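Local atomic coordinates of PTS-dependent dihydroxyacetone kinase operon regulatory protein (Escherichia coli, PDB entry 4LRZ), a protein that activates transcription of the dhaKLM operon for dihydroxyacetone kinase from a sigma-70 promoter and represses its own expression, this chain being its sensor region. Residues W143-T148 against A162-V167; I217-Q222 against T297-L302. All coordinates share one frame; numbering follows the deposited sequence.

Contact 1 (W143-T148 against A162-V167); sequences WAFCAT and ALACPV
The indole of Trp143 reaches back over the neighbouring strand. CA of Pro166 sits above one face, offset toward the rim, and the backbone N of Cys165 lies at the edge, in the ring plane. With CG beside the backbone N (chi1 -62°), the benzo side swings across the strand until CE3 of Trp143 is 3.5 Å from C of Cys165, while CZ3 of Trp143 meets CD of Pro166 at 3.9 Å. A wide indole suits this place because it can lie against the Cys165-Pro166 backbone and reach the proline ring while also meeting helix 91-99. The Phe145 ring approaches through its CE1 corner, which lies 3.4 Å from CB of Ala164. The short methyl of Ala164 suits a place this close to the ring. His135 meets this phenyl with its plane roughly perpendicular; on this face of the sheet helix 117-124 packs on Phe145, Ala147 and Ala162, and helix 91-99 on Ala164. Small residues again suit the next pair, Ala147 and Ala162, whose CB atoms touch and whose CA atoms are just 4.2 Å apart. On the other face lie Ala144, Cys146, Leu163 and Cys165, and Asp174 of helix 174-211 touches Cys146 and Leu163. Ala144 and Cys165 exchange two backbone bonds, the shorter from Ala144 N to Cys165 O (2.8 Å), nearly along the C=O axis; Cys146 and Leu163 exchange two more, at 3.0 Å between each N and the partner's O. This is the antiparallel hairpin of strands 143-151 and 157-166, inside the five-stranded sheet, order 2-1-5-4-3, of a GAF domain.

Contact 2 (I217-Q222 against T297-L302); sequences ISWDEQ and TSFILL
Trp219, Phe299 and Leu301 bury the most surface and share one face of the sheet. Trp219 takes the crowded first torsion, with CG between the backbone N and the carbonyl carbon (chi1 66°), and this turns the indole across to the opposing strand. CB of Phe299 sits over the six-membered ring of Trp219, 3.8 Å from its centroid, in a CH-pi contact. Beyond it the phenyl crosses the indole obliquely, planes at 33°, bringing CD2 of Phe299 within 3.4 Å of NE1 of Trp219. At the far side of the indole, CZ3 of Trp219 meets CB of Leu301 at 4.1 Å. Wide aromatic and branched aliphatic groups suit this buried face, where helix 256-264 packs on Trp219 through Ile262 and on Leu301 through Leu258. An alanine in place of Trp219 would remove the indole and would probably leave Phe299 and Leu301 without the surface that joins them. On the opposite face Ser218, with OG anti to the backbone N, bonds O of Phe299 at 2.9 Å from above the carbonyl plane. O of Phe299 also accepts the N-H of Trp219, in the carbonyl plane, at 3.1 Å between O and N, so two donors grip it; a small hydroxyl side chain suits this place. Past the strand end, CB of Glu221 lies 3.3 Å from O of Thr297, and the carboxylate of Glu221, through OE1, forms a salt bridge with Arg200 of the second subunit. Backbone bonds also pair Ile217 with Leu301 in both directions. The last strand, central in a five-stranded antiparallel sheet of order 2-1-5-4-3, paired with the first is characteristic of the PAS fold.

Contacts 1 and 2 occupy different domains, their centres about 56 Å apart, with the long helix 174-211 running between the GAF and PAS parts. Both are antiparallel strand pairs well inside sheets of the same strand order, yet they close different connections: contact 1 joins strands 143-151 and 157-166, a hairpin, whereas contact 2 brings together strands 215-219 and 296-304 from the two ends of the PAS domain. Contact 1 is almost wholly buried, made mostly of small residues with one indole and one phenyl at the sides, and touches no other chain. Contact 2 keeps an aromatic core on one face but is polar at its loop end, where Glu221 meets the second subunit.

Contact 1 (W143-T148 against A162-V167)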
loop_
_atom_site.group_PDB
_atom_site.type_symbol
_atom_site.label_atom_id
_atom_site.label_comp_id
_atom_site.label_asym_id
_atom_site.label_seq_id
_atom_site.Cartn_x
_atom_site.Cartn_y
_atom_site.Cartn_z
ATOM N N TRP F 143 -30.353 -8.660 -16.802
ATOM C CA TRP F 143 -29.142 -8.528 -16.010
ATOM C C TRP F 143 -28.970 -7.152 -15.387
ATOM O O TRP F 143 -29.481 -6.139 -15.905
ATOM C CB TRP F 143 -27.919 -8.899 -16.862
ATOM C CG TRP F 143 -28.025 -10.281 -17.264
ATOM C CD1 TRP F 143 -28.716 -10.774 -18.335
ATOM C CD2 TRP F 143 -27.567 -11.411 -16.531
ATOM N NE1 TRP F 143 -28.672 -12.148 -18.342
ATOM C CE2 TRP F 143 -27.967 -12.567 -17.248
ATOM C CE3 TRP F 143 -26.841 -11.567 -15.348
ATOM C CZ2 TRP F 143 -27.668 -13.849 -16.819
ATOM C CZ3 TRP F 143 -26.520 -12.831 -14.942
ATOM C CH2 TRP F 143 -26.937 -13.961 -15.670
ATOM N N ALA F 144 -28.287 -7.152 -14.244
ATOM C CA ALA F 144 -27.740 -5.972 -13.626
ATOM C C ALA F 144 -26.205 -6.105 -13.690
ATOM O O ALA F 144 -25.671 -7.189 -13.427
ATOM C CB ALA F 144 -28.209 -5.878 -12.149
ATOM N N PHE F 145 -25.492 -5.027 -14.021
ATOM C CA PHE F 145 -24.018 -5.020 -13.934
ATOM C C PHE F 145 -23.541 -3.867 -13.039
ATOM O O PHE F 145 -24.112 -2.781 -13.080
ATOM C CB PHE F 145 -23.374 -4.928 -15.327
ATOM C CG PHE F 145 -23.527 -6.182 -16.149
ATOM C CD1 PHE F 145 -22.589 -7.205 -16.074
ATOM C CD2 PHE F 145 -24.600 -6.357 -16.976
ATOM C CE1 PHE F 145 -22.736 -8.380 -16.834
ATOM C CE2 PHE F 145 -24.753 -7.522 -17.725
ATOM C CZ PHE F 145 -23.832 -8.516 -17.661
ATOM N N CYS F 146 -22.559 -4.127 -12.187
ATOM C CA CYS F 146 -21.861 -3.067 -11.481
ATOM C C CYS F 146 -20.404 -3.182 -11.864
ATOM O O CYS F 146 -19.867 -4.293 -11.993
ATOM C CB CYS F 146 -21.936 -3.258 -9.961
ATOM S SG CYS F 146 -23.593 -3.195 -9.270
ATOM N N ALA F 147 -19.732 -2.049 -11.973
ATOM C CA ALA F 147 -18.319 -2.079 -12.313
ATOM C C ALA F 147 -17.609 -0.844 -11.816
ATOM O O ALA F 147 -18.189 0.257 -11.667
ATOM C CB ALA F 147 -18.135 -2.249 -13.834
ATOM N N THR F 148 -16.330 -1.018 -11.571
ATOM C CA THR F 148 -15.530 0.097 -11.166
ATOM C C THR F 148 -14.208 -0.072 -11.873
ATOM O O THR F 148 -13.695 -1.175 -11.926
ATOM C CB THR F 148 -15.322 0.086 -9.609
ATOM O OG1 THR F 148 -16.612 0.176 -8.966
ATOM C CG2 THR F 148 -14.491 1.253 -9.173
ATOM N N ALA F 162 -16.047 -6.133 -11.942
ATOM C CA ALA F 162 -17.477 -6.144 -12.117
ATOM C C ALA F 162 -18.161 -7.330 -11.421
ATOM O O ALA F 162 -17.544 -8.394 -11.188
ATOM C CB ALA F 162 -17.830 -6.153 -13.643
ATOM N N LEU F 163 -19.446 -7.110 -11.159
ATOM C CA LEU F 163 -20.351 -8.043 -10.560
ATOM C C LEU F 163 -21.617 -8.095 -11.432
ATOM O O LEU F 163 -22.258 -7.071 -11.660
ATOM C CB LEU F 163 -20.702 -7.561 -9.159
ATOM C CG LEU F 163 -21.681 -8.342 -8.275
ATOM C CD1 LEU F 163 -21.294 -8.157 -6.796
ATOM C CD2 LEU F 163 -23.132 -7.967 -8.515
ATOM N N ALA F 164 -21.970 -9.302 -11.894
ATOM C CA ALA F 164 -23.128 -9.547 -12.755
ATOM C C ALA F 164 -24.143 -10.380 -11.983
ATOM O O ALA F 164 -23.759 -11.334 -11.303
ATOM C CB ALA F 164 -22.705 -10.293 -14.008
ATOM N N CYS F 165 -25.427 -10.032 -12.094
ATOM C CA CYS F 165 -26.504 -10.793 -11.466
ATOM C C CYS F 165 -27.843 -10.583 -12.140
ATOM O O CYS F 165 -28.067 -9.517 -12.711
ATOM C CB CYS F 165 -26.628 -10.472 -9.961
ATOM S SG CYS F 165 -27.315 -8.867 -9.492
ATOM N N PRO F 166 -28.756 -11.586 -12.052
ATOM C CA PRO F 166 -30.126 -11.361 -12.550
ATOM C C PRO F 166 -30.680 -10.069 -11.969
ATOM O O PRO F 166 -30.456 -9.766 -10.792
ATOM C CB PRO F 166 -30.901 -12.588 -12.063
ATOM C CG PRO F 166 -29.893 -13.660 -11.921
ATOM C CD PRO F 166 -28.552 -12.982 -11.617
ATOM N N VAL F 167 -31.335 -9.287 -12.812
ATOM C CA VAL F 167 -31.772 -7.952 -12.436
ATOM C C VAL F 167 -32.649 -7.939 -11.157
ATOM O O VAL F 167 -32.483 -7.061 -10.309
ATOM C CB VAL F 167 -32.445 -7.216 -13.654
ATOM C CG1 VAL F 167 -33.849 -7.682 -13.871
ATOM C CG2 VAL F 167 -32.404 -5.720 -13.463
#

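Contact 2 (I217-Q222 against T297-L302)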
loop_
_atom_site.group_PDB
_atom_site.type_symbol
_atom_site.label_atom_id
_atom_site.label_comp_id
_atom_site.label_asym_id
_atom_site.label_seq_id
_atom_site.Cartn_x
_atom_site.Cartn_y
_atom_site.Cartn_z
ATOM N N ILE F 217 30.291 2.588 9.577
ATOM C CA ILE F 217 29.498 1.823 10.504
ATOM C C ILE F 217 28.320 2.713 10.813
ATOM O O ILE F 217 28.484 3.918 11.008
ATOM C CB ILE F 217 30.306 1.563 11.786
ATOM C CG1 ILE F 217 31.361 0.510 11.522
ATOM C CG2 ILE F 217 29.448 0.997 12.879
ATOM C CD1 ILE F 217 32.716 0.899 12.054
ATOM N N SER F 218 27.127 2.147 10.848
ATOM C CA SER F 218 25.962 2.942 11.148
ATOM C C SER F 218 24.993 2.211 12.025
ATOM O O SER F 218 24.689 1.021 11.795
ATOM C CB SER F 218 25.272 3.364 9.876
ATOM O OG SER F 218 24.123 4.149 10.163
ATOM N N TRP F 219 24.475 2.924 13.016
ATOM C CA TRP F 219 23.513 2.307 13.907
ATOM C C TRP F 219 22.223 3.104 14.162
ATOM O O TRP F 219 22.123 4.306 13.871
ATOM C CB TRP F 219 24.185 1.829 15.202
ATOM C CG TRP F 219 24.723 2.914 16.056
ATOM C CD1 TRP F 219 24.072 3.546 17.073
ATOM C CD2 TRP F 219 26.023 3.521 15.977
ATOM N NE1 TRP F 219 24.881 4.496 17.638
ATOM C CE2 TRP F 219 26.082 4.509 16.985
ATOM C CE3 TRP F 219 27.144 3.321 15.157
ATOM C CZ2 TRP F 219 27.221 5.286 17.213
ATOM C CZ3 TRP F 219 28.273 4.097 15.371
ATOM C CH2 TRP F 219 28.301 5.075 16.394
ATOM N N ASP F 220 21.269 2.368 14.726
ATOM C CA ASP F 220 19.885 2.723 15.051
ATOM C C ASP F 220 19.753 3.637 16.246
ATOM O O ASP F 220 20.702 3.736 17.000
ATOM C CB ASP F 220 19.198 1.419 15.509
ATOM C CG ASP F 220 18.120 1.056 14.623
ATOM O OD1 ASP F 220 17.497 -0.002 14.763
ATOM O OD2 ASP F 220 17.873 1.901 13.760
ATOM N N GLU F 221 18.566 4.228 16.451
ATOM C CA GLU F 221 18.246 4.938 17.730
ATOM C C GLU F 221 18.039 3.917 18.832
ATOM O O GLU F 221 17.948 4.267 20.003
ATOM C CB GLU F 221 16.981 5.815 17.651
ATOM C CG GLU F 221 15.651 5.035 17.609
ATOM C CD GLU F 221 15.307 4.490 16.201
ATOM O OE1 GLU F 221 16.091 4.704 15.243
ATOM O OE2 GLU F 221 14.255 3.844 16.043
ATOM N N GLN F 222 17.932 2.660 18.426
ATOM C CA GLN F 222 17.803 1.548 19.336
ATOM C C GLN F 222 19.147 0.908 19.633
ATOM O O GLN F 222 19.183 -0.083 20.333
ATOM C CB GLN F 222 16.875 0.493 18.737
ATOM C CG GLN F 222 15.416 0.958 18.579
ATOM C CD GLN F 222 14.663 1.045 19.920
ATOM O OE1 GLN F 222 13.990 0.097 20.321
ATOM N NE2 GLN F 222 14.792 2.174 20.614
ATOM N N THR F 297 17.727 9.502 17.542
ATOM C CA THR F 297 18.912 9.847 16.786
ATOM C C THR F 297 19.608 8.571 16.366
ATOM O O THR F 297 19.724 7.650 17.152
ATOM C CB THR F 297 19.868 10.765 17.602
ATOM O OG1 THR F 297 19.099 11.825 18.182
ATOM C CG2 THR F 297 20.973 11.357 16.714
ATOM N N SER F 298 20.013 8.526 15.102
ATOM C CA SER F 298 20.828 7.477 14.531
ATOM C C SER F 298 22.191 8.097 14.235
ATOM O O SER F 298 22.321 9.345 14.194
ATOM C CB SER F 298 20.206 6.987 13.220
ATOM O OG SER F 298 19.064 6.202 13.463
ATOM N N PHE F 299 23.190 7.236 13.991
ATOM C CA PHE F 299 24.552 7.687 13.768
ATOM C C PHE F 299 25.227 7.052 12.583
ATOM O O PHE F 299 24.958 5.913 12.242
ATOM C CB PHE F 299 25.390 7.474 15.024
ATOM C CG PHE F 299 24.937 8.308 16.190
ATOM C CD1 PHE F 299 25.362 9.636 16.323
ATOM C CD2 PHE F 299 24.053 7.780 17.144
ATOM C CE1 PHE F 299 24.940 10.418 17.400
ATOM C CE2 PHE F 299 23.614 8.566 18.239
ATOM C CZ PHE F 299 24.058 9.888 18.360
ATOM N N ILE F 300 26.075 7.828 11.924
ATOM C CA ILE F 300 27.029 7.261 10.996
ATOM C C ILE F 300 28.427 7.600 11.464
ATOM O O ILE F 300 28.695 8.740 11.836
ATOM C CB ILE F 300 26.875 7.774 9.580
ATOM C CG1 ILE F 300 25.530 7.345 9.016
ATOM C CG2 ILE F 300 28.038 7.210 8.705
ATOM C CD1 ILE F 300 25.299 7.862 7.610
ATOM N N LEU F 301 29.298 6.600 11.454
ATOM C CA LEU F 301 30.693 6.788 11.799
ATOM C C LEU F 301 31.538 6.395 10.628
ATOM O O LEU F 301 31.447 5.262 10.140
ATOM C CB LEU F 301 31.061 5.974 13.036
ATOM C CG LEU F 301 32.523 5.916 13.457
ATOM C CD1 LEU F 301 32.973 7.261 14.027
ATOM C CD2 LEU F 301 32.719 4.829 14.468
ATOM N N LEU F 302 32.339 7.342 10.167
ATOM C CA LEU F 302 33.274 7.103 9.086
ATOM C C LEU F 302 34.714 7.019 9.555
ATOM O O LEU F 302 35.178 7.822 10.369
ATOM C CB LEU F 302 33.150 8.163 7.999
ATOM C CG LEU F 302 31.773 8.195 7.369
ATOM C CD1 LEU F 302 30.998 9.355 7.910
ATOM C CD2 LEU F 302 31.934 8.374 5.923
#